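Local coordinates for cytolethal distending toxin protein C (Haemophilus ducreyi, PDB 1SR4), which forms the tripartite cytolethal distending genotoxin together with subunits A and B and, as a ricin-like lectin subunit, probably takes part in carbohydrate binding, at residues I20-L25 against Y142-L147; T27-K32 against H119-L124; T64-K69 against F95-T100; G113-S118 against E127-S132. All blocks are in the same frame, centred on the assembly; numbering follows the deposited sequence.

In the fold
Interaction 1 pairs the strand nearest the N terminus, 19-24, with the last one, 144-147, and so closes a loop of 116 residues in which the other three contacts are nested. Just past the first strand, the 27-32 loop meets 119-124 in interaction 2, about 10 Å away between centres. Interaction 3, which joins 64-69 to 95-100, lies inside both loops and in the same six-stranded sheet as interaction 1; L22 and I20 touch F68. Interaction 4 follows it in series and closes the 115-127 hairpin. Its segments alternate with those of interaction 2, so these two cross, with S118 OG hydrogen-bonded to D123 O. W144 NE1 hydrogen-bonds to I116 O and joins barrel to hairpin.

Interaction 1 (I20-L25 against Y142-L147); sequences ISLRSL and YQWGIL
Strands 20-24 and 144-147 run antiparallel, their axes 4.7 Å apart at closest and 158° between their directions, with S21 opposite L147 and R23 opposite G145 as hydrogen-bonded pairs. The rung from G145 N to R23 O is short, 2.8 Å, and nearly straight. A further bond, L25 N to Q143 O at 3.0 Å, extends the ladder past the strand end. L22, S24, W144 and I146 share one face. There S24 CA and CB lie over one face of the W144 indole, CA toward the rim and CB 4.0 Å from the six-membered ring's centroid in CH-pi contact, while L22 crosses the indole obliquely. L22 and I146 run side by side, CD1 to CD1 at 4.0 Å, and I20 CG2 continues the row against I146 CG2 at 3.7 Å. The pairing sets the last strand beside the first in the beta-trefoil's six-stranded sheet, and the backbone bond of W144 to F105 brings its two outer strands together, consistent with a closed barrel. The indole NE1 is satisfied by I116 O, which fixes the ring's rotation. S24 OG, anti to its backbone N (chi1 159°), receives the L26 and T27 backbone N-H groups and meets a water that bonds to Q143 O and sits over the same indole face. On the other face, L25 CD2 settles against the G145 backbone, 3.7 Å from its N. R23 stretches past L147, its CD 3.9 Å from L147 CD1, and its guanidinium bonds to A28 O and to Q66 O of subunit A, whose M64 packs on R23 and L147.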
loop_
_atom_site.group_PDB
_atom_site.type_symbol
_atom_site.label_atom_id
_atom_site.label_comp_id
_atom_site.label_asym_id
_atom_site.label_seq_id
_atom_site.Cartn_x
_atom_site.Cartn_y
_atom_site.Cartn_z
ATOM N N ILE C 20 -7.221 10.969 -6.040
ATOM C CA ILE C 20 -5.898 11.361 -5.557
ATOM C C ILE C 20 -5.678 12.861 -5.725
ATOM O O ILE C 20 -6.493 13.565 -6.347
ATOM C CB ILE C 20 -4.766 10.718 -6.406
ATOM C CG1 ILE C 20 -4.817 11.327 -7.817
ATOM C CG2 ILE C 20 -4.925 9.188 -6.478
ATOM C CD1 ILE C 20 -3.618 11.015 -8.713
ATOM N N SER C 21 -4.582 13.342 -5.145
ATOM C CA SER C 21 -4.139 14.702 -5.377
ATOM C C SER C 21 -2.718 14.397 -5.871
ATOM O O SER C 21 -2.073 13.474 -5.373
ATOM C CB SER C 21 -4.112 15.569 -4.118
ATOM O OG SER C 21 -5.346 16.268 -3.965
ATOM N N LEU C 22 -2.267 15.133 -6.876
ATOM C CA LEU C 22 -0.945 14.939 -7.454
ATOM C C LEU C 22 -0.086 16.109 -7.009
ATOM O O LEU C 22 -0.382 17.249 -7.353
ATOM C CB LEU C 22 -1.071 14.917 -8.980
ATOM C CG LEU C 22 0.162 14.638 -9.842
ATOM C CD1 LEU C 22 0.784 13.292 -9.479
ATOM C CD2 LEU C 22 -0.273 14.635 -11.313
ATOM N N ARG C 23 0.975 15.825 -6.255
ATOM C CA ARG C 23 1.843 16.870 -5.737
ATOM C C ARG C 23 3.314 16.730 -6.127
ATOM O O ARG C 23 3.868 15.640 -6.124
ATOM C CB ARG C 23 1.789 16.906 -4.197
ATOM C CG ARG C 23 0.444 17.246 -3.571
ATOM C CD ARG C 23 0.545 17.160 -2.058
ATOM N NE ARG C 23 -0.725 17.385 -1.376
ATOM C CZ ARG C 23 -1.077 18.529 -0.786
ATOM N NH1 ARG C 23 -0.250 19.571 -0.790
ATOM N NH2 ARG C 23 -2.261 18.628 -0.184
ATOM N N SER C 24 3.943 17.850 -6.438
ATOM C CA SER C 24 5.371 17.848 -6.739
ATOM C C SER C 24 6.037 17.630 -5.385
ATOM O O SER C 24 5.646 18.264 -4.405
ATOM C CB SER C 24 5.806 19.217 -7.267
ATOM O OG SER C 24 7.208 19.383 -7.112
ATOM N N LEU C 25 7.034 16.759 -5.308
ATOM C CA LEU C 25 7.683 16.559 -4.022
ATOM C C LEU C 25 8.621 17.708 -3.701
ATOM O O LEU C 25 9.093 17.839 -2.572
ATOM C CB LEU C 25 8.445 15.238 -3.983
ATOM C CG LEU C 25 7.530 14.016 -4.058
ATOM C CD1 LEU C 25 8.328 12.790 -3.609
ATOM C CD2 LEU C 25 6.304 14.213 -3.150
ATOM N N TYR C 142 11.888 16.217 -10.303
ATOM C CA TYR C 142 11.332 15.207 -11.206
ATOM C C TYR C 142 10.361 14.272 -10.521
ATOM O O TYR C 142 9.762 13.431 -11.177
ATOM C CB TYR C 142 12.454 14.317 -11.752
ATOM C CG TYR C 142 13.398 15.005 -12.685
ATOM C CD1 TYR C 142 13.297 14.816 -14.057
ATOM C CD2 TYR C 142 14.362 15.874 -12.200
ATOM C CE1 TYR C 142 14.138 15.486 -14.940
ATOM C CE2 TYR C 142 15.211 16.550 -13.064
ATOM C CZ TYR C 142 15.091 16.351 -14.432
ATOM O OH TYR C 142 15.926 17.014 -15.289
ATOM N N GLN C 143 10.228 14.415 -9.205
ATOM C CA GLN C 143 9.413 13.521 -8.397
ATOM C C GLN C 143 8.028 13.997 -8.044
ATOM O O GLN C 143 7.827 15.155 -7.701
ATOM C CB GLN C 143 10.163 13.201 -7.111
ATOM C CG GLN C 143 11.564 12.608 -7.322
ATOM C CD GLN C 143 12.206 12.279 -5.995
ATOM O OE1 GLN C 143 11.524 11.838 -5.066
ATOM N NE2 GLN C 143 13.519 12.473 -5.895
ATOM N N TRP C 144 7.090 13.060 -8.081
ATOM C CA TRP C 144 5.693 13.327 -7.798
ATOM C C TRP C 144 5.095 12.378 -6.767
ATOM O O TRP C 144 5.420 11.189 -6.733
ATOM C CB TRP C 144 4.912 13.213 -9.107
ATOM C CG TRP C 144 5.398 14.238 -10.078
ATOM C CD1 TRP C 144 6.456 14.133 -10.936
ATOM C CD2 TRP C 144 4.948 15.588 -10.157
ATOM N NE1 TRP C 144 6.701 15.351 -11.536
ATOM C CE2 TRP C 144 5.789 16.261 -11.073
ATOM C CE3 TRP C 144 3.915 16.300 -9.531
ATOM C CZ2 TRP C 144 5.629 17.621 -11.381
ATOM C CZ3 TRP C 144 3.757 17.650 -9.831
ATOM C CH2 TRP C 144 4.611 18.295 -10.748
ATOM N N GLY C 145 4.211 12.905 -5.933
ATOM C CA GLY C 145 3.549 12.059 -4.958
ATOM C C GLY C 145 2.114 11.849 -5.408
ATOM O O GLY C 145 1.431 12.815 -5.745
ATOM N N ILE C 146 1.673 10.596 -5.477
ATOM C CA ILE C 146 0.289 10.279 -5.844
ATOM C C ILE C 146 -0.277 10.054 -4.447
ATOM O O ILE C 146 -0.132 8.979 -3.874
ATOM C CB ILE C 146 0.203 8.981 -6.692
ATOM C CG1 ILE C 146 0.736 9.225 -8.113
ATOM C CG2 ILE C 146 -1.266 8.560 -6.874
ATOM C CD1 ILE C 146 2.122 9.771 -8.165
ATOM N N LEU C 147 -0.915 11.085 -3.912
ATOM C CA LEU C 147 -1.381 11.075 -2.528
ATOM C C LEU C 147 -2.880 11.194 -2.288
ATOM O O LEU C 147 -3.655 11.422 -3.216
ATOM C CB LEU C 147 -0.659 12.220 -1.788
ATOM C CG LEU C 147 0.881 12.128 -1.779
ATOM C CD1 LEU C 147 1.521 13.475 -1.463
ATOM C CD2 LEU C 147 1.314 11.094 -0.747
HETATM O O HOH W 1 8.255 17.631 -8.830
#

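Interaction 2 (T27-K32 against H119-L124); sequences TAQPVK and HDFDDL
A glutamine side chain, not a backbone ladder, joins these two irregular loops: the amide oxygen of Q29 takes the backbone N-H of D122 at 3.1 Å (OE1 to N) in an almost straight bond, 175° at the hydrogen. The N-H arrives in the amide plane, on a lone pair of OE1. Q29 gets there with its chain extended beyond CG. Its other amide atom, NE2, comes up to the F121 ring at the edge, 3.7 Å from CD1, with amide and ring planes nearly perpendicular. A water that donates to D122 OD2 also lies near NE2, but that second bond is weak. At one flank T27 CG2 packs on D120 O at 3.5 Å, while T27 OG1 accepts from Q29 N at 3.1 Å, the ST turn from which the Q29 side chain sets out. At the other, V31 CG1 and L124 CD2 meet loosely, both side chains also resting on W144 and F77. F121 further packs on Y89 of subunit A. D123 N bonds back to D120 O, closing the type II beta turn at D120-D123, at the tip of the hairpin joining strands 115-117 and 125-127, which faces the ST turn at T27.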
loop_
_atom_site.group_PDB
_atom_site.type_symbol
_atom_site.label_atom_id
_atom_site.label_comp_id
_atom_site.label_asym_id
_atom_site.label_seq_id
_atom_site.Cartn_x
_atom_site.Cartn_y
_atom_site.Cartn_z
ATOM N N THR C 27 7.803 21.199 -4.568
ATOM C CA THR C 27 6.964 22.315 -4.112
ATOM C C THR C 27 5.842 21.902 -3.152
ATOM O O THR C 27 5.315 22.743 -2.417
ATOM C CB THR C 27 6.267 23.033 -5.287
ATOM O OG1 THR C 27 5.234 22.186 -5.811
ATOM C CG2 THR C 27 7.282 23.373 -6.400
ATOM N N ALA C 28 5.470 20.624 -3.183
ATOM C CA ALA C 28 4.373 20.098 -2.355
ATOM C C ALA C 28 3.018 20.664 -2.790
ATOM O O ALA C 28 2.002 20.418 -2.142
ATOM C CB ALA C 28 4.600 20.410 -0.873
ATOM N N GLN C 29 2.990 21.436 -3.875
ATOM C CA GLN C 29 1.720 22.004 -4.339
ATOM C C GLN C 29 0.927 20.999 -5.178
ATOM O O GLN C 29 1.482 20.314 -6.028
ATOM C CB GLN C 29 1.968 23.249 -5.199
ATOM C CG GLN C 29 2.676 24.387 -4.477
ATOM C CD GLN C 29 2.886 25.583 -5.380
ATOM O OE1 GLN C 29 3.411 25.458 -6.488
ATOM N NE2 GLN C 29 2.484 26.756 -4.910
ATOM N N PRO C 30 -0.381 20.881 -4.936
ATOM C CA PRO C 30 -1.123 19.923 -5.761
ATOM C C PRO C 30 -1.390 20.528 -7.150
ATOM O O PRO C 30 -1.584 21.746 -7.278
ATOM C CB PRO C 30 -2.413 19.708 -4.970
ATOM C CG PRO C 30 -2.601 21.014 -4.259
ATOM C CD PRO C 30 -1.209 21.411 -3.836
ATOM N N VAL C 31 -1.360 19.689 -8.182
ATOM C CA VAL C 31 -1.638 20.146 -9.541
ATOM C C VAL C 31 -3.143 20.375 -9.517
ATOM O O VAL C 31 -3.894 19.519 -9.036
ATOM C CB VAL C 31 -1.271 19.063 -10.582
ATOM C CG1 VAL C 31 -1.635 19.529 -11.981
ATOM C CG2 VAL C 31 0.242 18.764 -10.503
ATOM N N LYS C 32 -3.586 21.533 -9.995
ATOM C CA LYS C 32 -5.009 21.855 -9.968
ATOM C C LYS C 32 -5.689 21.837 -11.329
ATOM O O LYS C 32 -5.032 21.928 -12.367
ATOM C CB LYS C 32 -5.217 23.240 -9.350
ATOM C CG LYS C 32 -4.963 23.328 -7.842
ATOM C CD LYS C 32 -5.321 24.737 -7.367
ATOM C CE LYS C 32 -5.397 24.850 -5.850
ATOM N NZ LYS C 32 -5.920 26.198 -5.453
ATOM N N HIS C 119 10.480 22.800 -10.778
ATOM C CA HIS C 119 11.657 23.294 -10.051
ATOM C C HIS C 119 11.387 24.465 -9.125
ATOM O O HIS C 119 12.295 24.937 -8.435
ATOM C CB HIS C 119 12.734 23.755 -11.043
ATOM C CG HIS C 119 13.422 22.643 -11.767
ATOM N ND1 HIS C 119 12.935 22.099 -12.937
ATOM C CD2 HIS C 119 14.567 21.979 -11.489
ATOM C CE1 HIS C 119 13.757 21.149 -13.351
ATOM N NE2 HIS C 119 14.754 21.056 -12.491
ATOM N N ASP C 120 10.158 24.956 -9.110
ATOM C CA ASP C 120 9.853 26.117 -8.289
ATOM C C ASP C 120 8.349 26.354 -8.262
ATOM O O ASP C 120 7.600 25.687 -8.991
ATOM C CB ASP C 120 10.596 27.332 -8.872
ATOM C CG ASP C 120 10.472 28.587 -8.008
ATOM O OD1 ASP C 120 10.417 28.484 -6.758
ATOM O OD2 ASP C 120 10.459 29.693 -8.592
ATOM N N PHE C 121 7.910 27.289 -7.418
ATOM C CA PHE C 121 6.491 27.625 -7.291
ATOM C C PHE C 121 5.797 27.779 -8.632
ATOM O O PHE C 121 6.305 28.438 -9.537
ATOM C CB PHE C 121 6.295 28.951 -6.531
ATOM C CG PHE C 121 6.645 28.884 -5.075
ATOM C CD1 PHE C 121 5.735 28.363 -4.154
ATOM C CD2 PHE C 121 7.879 29.344 -4.617
ATOM C CE1 PHE C 121 6.045 28.301 -2.801
ATOM C CE2 PHE C 121 8.204 29.286 -3.255
ATOM C CZ PHE C 121 7.281 28.762 -2.351
ATOM N N ASP C 122 4.632 27.163 -8.754
ATOM C CA ASP C 122 3.844 27.287 -9.959
ATOM C C ASP C 122 4.619 27.122 -11.286
ATOM O O ASP C 122 4.257 27.711 -12.307
ATOM C CB ASP C 122 3.112 28.631 -9.863
ATOM C CG ASP C 122 2.410 28.800 -8.504
ATOM O OD1 ASP C 122 1.470 28.026 -8.223
ATOM O OD2 ASP C 122 2.800 29.675 -7.700
ATOM N N ASP C 123 5.679 26.308 -11.252
ATOM C CA ASP C 123 6.497 25.984 -12.430
ATOM C C ASP C 123 6.121 24.544 -12.780
ATOM O O ASP C 123 6.164 23.664 -11.928
ATOM C CB ASP C 123 7.999 26.039 -12.100
ATOM C CG ASP C 123 8.875 25.391 -13.188
ATOM O OD1 ASP C 123 8.955 25.941 -14.304
ATOM O OD2 ASP C 123 9.487 24.325 -12.931
ATOM N N LEU C 124 5.736 24.304 -14.021
ATOM C CA LEU C 124 5.355 22.964 -14.427
ATOM C C LEU C 124 5.633 22.823 -15.905
ATOM O O LEU C 124 5.005 23.485 -16.721
ATOM C CB LEU C 124 3.865 22.730 -14.158
ATOM C CG LEU C 124 3.347 21.293 -14.283
ATOM C CD1 LEU C 124 3.985 20.437 -13.203
ATOM C CD2 LEU C 124 1.827 21.255 -14.128
HETATM O O HOH W 2 1.749 29.985 -4.880
#

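Interaction 3 (T64-K69 against F95-T100); sequences TLVQFK and FNLIPT
L97, on strand 95-99, meets three residues of strand 64-69. Its CB stands 3.8 Å from T64 O, beside the rung in which T64 O takes the N-H of L97. CG, anti to the carbonyl carbon (chi1 -53°), is still beside T64 O and lies 4.0 Å from V66 CG2. The two methyls then part: CD1 touches V66 CG1, and CD2 goes on to the edge of the F68 ring, near its plane, tip to tip with CZ at 4.0 Å. F68 CE2 meets F95 CB at the same separation, so the phenyl bridges L97 and F95. The strands are antiparallel but strongly twisted, 129° between their directions, and four backbone bonds hold them, T64 with L97 and V66 with F95 each in both directions. The shortest runs from F95 N to V66 O, 2.7 Å. Between these rungs L65 CA closes on F95 O at 3.3 Å as a CA-H...O contact. On the opposite face L65 CD2 packs on CB of N96, whose ND2 is bonded to R60 O. A water at the end of the ladder bonds to T64 OG1 and donates to L97 O at 2.9 Å. These are central strands of the trefoil's six-stranded sheet, flanked by 46-50 and 105-109; T64 and L97 also pack on subunit B. The four main-chain bonds pair the N-H and C=O of T64, V66, F95 and L97; the V66, L97, F68 and F95 cluster is hydrocarbon, with the T64 hydroxyl at its border bonded to the water.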
loop_
_atom_site.group_PDB
_atom_site.type_symbol
_atom_site.label_atom_id
_atom_site.label_comp_id
_atom_site.label_asym_id
_atom_site.label_seq_id
_atom_site.Cartn_x
_atom_site.Cartn_y
_atom_site.Cartn_z
ATOM N N THR C 64 3.503 2.733 -16.393
ATOM C CA THR C 64 2.065 2.477 -16.503
ATOM C C THR C 64 1.360 3.684 -17.114
ATOM O O THR C 64 1.426 4.785 -16.575
ATOM C CB THR C 64 1.443 2.215 -15.116
ATOM O OG1 THR C 64 2.079 1.078 -14.520
ATOM C CG2 THR C 64 -0.071 1.984 -15.235
ATOM N N LEU C 65 0.666 3.475 -18.223
ATOM C CA LEU C 65 -0.019 4.578 -18.890
ATOM C C LEU C 65 -1.311 4.933 -18.170
ATOM O O LEU C 65 -2.113 4.057 -17.848
ATOM C CB LEU C 65 -0.289 4.216 -20.363
ATOM C CG LEU C 65 0.981 3.867 -21.157
ATOM C CD1 LEU C 65 0.619 3.688 -22.627
ATOM C CD2 LEU C 65 2.034 4.970 -21.015
ATOM N N VAL C 66 -1.497 6.223 -17.898
ATOM C CA VAL C 66 -2.686 6.696 -17.201
ATOM C C VAL C 66 -3.143 8.062 -17.696
ATOM O O VAL C 66 -2.520 8.687 -18.554
ATOM C CB VAL C 66 -2.444 6.858 -15.661
ATOM C CG1 VAL C 66 -1.906 5.556 -15.052
ATOM C CG2 VAL C 66 -1.472 8.020 -15.403
ATOM N N GLN C 67 -4.262 8.503 -17.141
ATOM C CA GLN C 67 -4.786 9.827 -17.415
ATOM C C GLN C 67 -5.224 10.315 -16.041
ATOM O O GLN C 67 -5.568 9.512 -15.178
ATOM C CB GLN C 67 -5.995 9.779 -18.353
ATOM C CG GLN C 67 -5.678 9.361 -19.784
ATOM C CD GLN C 67 -6.938 9.276 -20.628
ATOM O OE1 GLN C 67 -7.859 8.538 -20.290
ATOM N NE2 GLN C 67 -6.988 10.039 -21.721
ATOM N N PHE C 68 -5.186 11.624 -15.832
ATOM C CA PHE C 68 -5.631 12.208 -14.579
ATOM C C PHE C 68 -6.928 12.909 -14.981
ATOM O O PHE C 68 -6.907 13.914 -15.690
ATOM C CB PHE C 68 -4.588 13.198 -14.063
ATOM C CG PHE C 68 -3.234 12.572 -13.829
ATOM C CD1 PHE C 68 -3.042 11.664 -12.794
ATOM C CD2 PHE C 68 -2.172 12.835 -14.692
ATOM C CE1 PHE C 68 -1.807 11.020 -12.623
ATOM C CE2 PHE C 68 -0.939 12.195 -14.526
ATOM C CZ PHE C 68 -0.760 11.290 -13.494
ATOM N N LYS C 69 -8.052 12.360 -14.528
ATOM C CA LYS C 69 -9.374 12.879 -14.868
ATOM C C LYS C 69 -10.033 13.743 -13.804
ATOM O O LYS C 69 -9.946 13.471 -12.606
ATOM C CB LYS C 69 -10.296 11.699 -15.207
ATOM C CG LYS C 69 -11.728 12.068 -15.583
ATOM C CD LYS C 69 -12.585 10.808 -15.701
ATOM C CE LYS C 69 -14.078 11.138 -15.831
ATOM N NZ LYS C 69 -14.548 11.990 -14.697
ATOM N N PHE C 95 -0.410 9.990 -19.742
ATOM C CA PHE C 95 0.895 10.109 -19.112
ATOM C C PHE C 95 1.388 8.744 -18.673
ATOM O O PHE C 95 0.665 7.756 -18.775
ATOM C CB PHE C 95 0.842 11.137 -17.980
ATOM C CG PHE C 95 0.706 12.541 -18.490
ATOM C CD1 PHE C 95 1.836 13.269 -18.884
ATOM C CD2 PHE C 95 -0.551 13.094 -18.709
ATOM C CE1 PHE C 95 1.715 14.518 -19.495
ATOM C CE2 PHE C 95 -0.687 14.348 -19.323
ATOM C CZ PHE C 95 0.458 15.060 -19.719
ATOM N N ASN C 96 2.608 8.701 -18.160
ATOM C CA ASN C 96 3.264 7.439 -17.858
ATOM C C ASN C 96 3.937 7.405 -16.480
ATOM O O ASN C 96 4.925 8.097 -16.264
ATOM C CB ASN C 96 4.275 7.254 -19.002
ATOM C CG ASN C 96 5.054 5.965 -18.939
ATOM O OD1 ASN C 96 4.729 5.049 -18.189
ATOM N ND2 ASN C 96 6.097 5.886 -19.758
ATOM N N LEU C 97 3.413 6.583 -15.570
ATOM C CA LEU C 97 3.961 6.474 -14.215
ATOM C C LEU C 97 5.170 5.546 -14.162
ATOM O O LEU C 97 5.089 4.384 -14.528
ATOM C CB LEU C 97 2.896 5.958 -13.228
ATOM C CG LEU C 97 1.542 6.692 -13.158
ATOM C CD1 LEU C 97 0.678 6.125 -12.016
ATOM C CD2 LEU C 97 1.779 8.190 -12.939
ATOM N N ILE C 98 6.280 6.083 -13.676
ATOM C CA ILE C 98 7.551 5.365 -13.538
ATOM C C ILE C 98 7.811 5.209 -12.028
ATOM O O ILE C 98 8.026 6.199 -11.336
ATOM C CB ILE C 98 8.733 6.202 -14.138
ATOM C CG1 ILE C 98 8.517 6.460 -15.639
ATOM C CG2 ILE C 98 10.075 5.514 -13.849
ATOM C CD1 ILE C 98 8.288 5.200 -16.500
ATOM N N PRO C 99 7.792 3.976 -11.506
ATOM C CA PRO C 99 8.038 3.772 -10.074
ATOM C C PRO C 99 9.514 3.986 -9.725
ATOM O O PRO C 99 10.386 3.906 -10.594
ATOM C CB PRO C 99 7.591 2.321 -9.838
ATOM C CG PRO C 99 7.947 1.645 -11.133
ATOM C CD PRO C 99 7.563 2.693 -12.205
ATOM N N THR C 100 9.780 4.251 -8.448
ATOM C CA THR C 100 11.142 4.486 -7.959
ATOM C C THR C 100 11.375 3.718 -6.659
ATOM O O THR C 100 10.436 3.134 -6.098
ATOM C CB THR C 100 11.386 5.972 -7.636
ATOM O OG1 THR C 100 10.635 6.332 -6.473
ATOM C CG2 THR C 100 10.979 6.853 -8.793
HETATM O O HOH W 3 4.261 1.907 -13.159
#

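Interaction 4 (G113-S118 against E127-S132); sequences GFCITS and EPCGGS
The base of the beta-hairpin formed by strands 115-117 and 125-127 is sealed here by the disulfide C115-C129. The SG atoms are bonded at 2.0 Å with a torsion of 84° about the S-S bond, close to the relaxed right angle. C129 SG sits between its backbone N and carbonyl carbon (chi1 45°), whereas C115 SG is anti to its carbonyl carbon. Next to the covalent link, C115 and E127 form a hydrogen-bonded antiparallel pair, C115 N to E127 O and E127 N to C115 O, both 2.9 Å. E127 CG takes the crowded position between backbone N and carbonyl carbon, and the rest of the chain extends from it, crossing T117 at about a right angle. OE2 there receives the hydroxyl of T117 OG1 at only 2.5 Å, through the anti lone pair of the carboxylate oxygen. At F114, just before C115, P128 CG lies over one face of the ring, 4.0 Å from its centroid, a CH-pi contact. F114 CB also leans on E127 O at 3.4 Å. Where the chains part, one water binds three backbone groups: it donates to G113 O and G130 O and accepts from C129 N at 2.8 Å. C129 O bonds to R136, and the C115 and C129 side chains both touch K108 of strand 105-109. The very short T117-E127 bond suggests a strong charge-assisted interaction with an ionised carboxylate; with the disulfide at C129, two residues on, it gives the second arm a covalent and a polar tie to strand 115-117.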
loop_
_atom_site.group_PDB
_atom_site.type_symbol
_atom_site.label_atom_id
_atom_site.label_comp_id
_atom_site.label_asym_id
_atom_site.label_seq_id
_atom_site.Cartn_x
_atom_site.Cartn_y
_atom_site.Cartn_z
ATOM N N GLY C 113 7.724 10.924 -24.481
ATOM C CA GLY C 113 8.652 10.304 -23.561
ATOM C C GLY C 113 9.427 11.351 -22.773
ATOM O O GLY C 113 10.516 11.071 -22.279
ATOM N N PHE C 114 8.881 12.563 -22.671
ATOM C CA PHE C 114 9.512 13.645 -21.906
ATOM C C PHE C 114 9.047 13.495 -20.448
ATOM O O PHE C 114 8.054 12.817 -20.187
ATOM C CB PHE C 114 9.061 15.021 -22.404
ATOM C CG PHE C 114 9.706 15.472 -23.693
ATOM C CD1 PHE C 114 10.475 14.614 -24.461
ATOM C CD2 PHE C 114 9.505 16.771 -24.150
ATOM C CE1 PHE C 114 11.027 15.035 -25.669
ATOM C CE2 PHE C 114 10.051 17.204 -25.357
ATOM C CZ PHE C 114 10.814 16.330 -26.115
ATOM N N CYS C 115 9.743 14.149 -19.516
ATOM C CA CYS C 115 9.406 14.079 -18.088
ATOM C C CYS C 115 8.737 15.358 -17.582
ATOM O O CYS C 115 9.103 16.457 -17.978
ATOM C CB CYS C 115 10.674 13.869 -17.246
ATOM S SG CYS C 115 11.542 12.270 -17.361
ATOM N N ILE C 116 7.767 15.217 -16.684
ATOM C CA ILE C 116 7.108 16.379 -16.103
ATOM C C ILE C 116 7.959 16.788 -14.910
ATOM O O ILE C 116 8.257 15.967 -14.044
ATOM C CB ILE C 116 5.689 16.034 -15.583
ATOM C CG1 ILE C 116 4.798 15.615 -16.753
ATOM C CG2 ILE C 116 5.101 17.234 -14.822
ATOM C CD1 ILE C 116 3.342 15.347 -16.349
ATOM N N THR C 117 8.346 18.052 -14.850
ATOM C CA THR C 117 9.175 18.523 -13.741
ATOM C C THR C 117 8.604 19.807 -13.151
ATOM O O THR C 117 7.797 20.494 -13.787
ATOM C CB THR C 117 10.619 18.844 -14.205
ATOM O OG1 THR C 117 10.580 19.897 -15.179
ATOM C CG2 THR C 117 11.282 17.620 -14.805
ATOM N N SER C 118 9.005 20.106 -11.921
ATOM C CA SER C 118 8.594 21.338 -11.260
ATOM C C SER C 118 9.772 21.749 -10.376
ATOM O O SER C 118 10.024 21.118 -9.351
ATOM C CB SER C 118 7.353 21.121 -10.404
ATOM O OG SER C 118 6.945 22.351 -9.829
ATOM N N GLU C 127 9.828 18.344 -20.064
ATOM C CA GLU C 127 11.136 18.466 -20.707
ATOM C C GLU C 127 11.848 17.159 -21.023
ATOM O O GLU C 127 11.601 16.127 -20.393
ATOM C CB GLU C 127 12.054 19.318 -19.835
ATOM C CG GLU C 127 12.209 18.816 -18.411
ATOM C CD GLU C 127 13.120 19.707 -17.561
ATOM O OE1 GLU C 127 14.312 19.865 -17.912
ATOM O OE2 GLU C 127 12.648 20.245 -16.538
ATOM N N PRO C 128 12.762 17.198 -22.001
ATOM C CA PRO C 128 13.518 16.008 -22.397
ATOM C C PRO C 128 14.270 15.474 -21.188
ATOM O O PRO C 128 14.824 16.241 -20.409
ATOM C CB PRO C 128 14.480 16.544 -23.460
ATOM C CG PRO C 128 13.759 17.727 -24.021
ATOM C CD PRO C 128 13.174 18.368 -22.797
ATOM N N CYS C 129 14.285 14.162 -21.016
ATOM C CA CYS C 129 15.013 13.598 -19.900
ATOM C C CYS C 129 15.827 12.399 -20.347
ATOM O O CYS C 129 16.004 11.453 -19.587
ATOM C CB CYS C 129 14.063 13.229 -18.736
ATOM S SG CYS C 129 12.519 12.343 -19.159
ATOM N N GLY C 130 16.322 12.461 -21.585
ATOM C CA GLY C 130 17.148 11.400 -22.131
ATOM C C GLY C 130 16.386 10.181 -22.599
ATOM O O GLY C 130 15.193 10.250 -22.913
ATOM N N GLY C 131 17.084 9.054 -22.666
ATOM C CA GLY C 131 16.442 7.818 -23.075
ATOM C C GLY C 131 15.808 7.173 -21.851
ATOM O O GLY C 131 15.347 7.869 -20.948
ATOM N N SER C 132 15.777 5.850 -21.809
ATOM C CA SER C 132 15.180 5.154 -20.675
ATOM C C SER C 132 15.671 5.714 -19.337
ATOM O O SER C 132 16.865 6.001 -19.162
ATOM C CB SER C 132 15.510 3.660 -20.743
ATOM O OG SER C 132 14.960 2.973 -19.635
HETATM O O HOH W 4 13.166 12.209 -22.672
HETATM O O HOH W 5 12.206 8.905 -23.774
#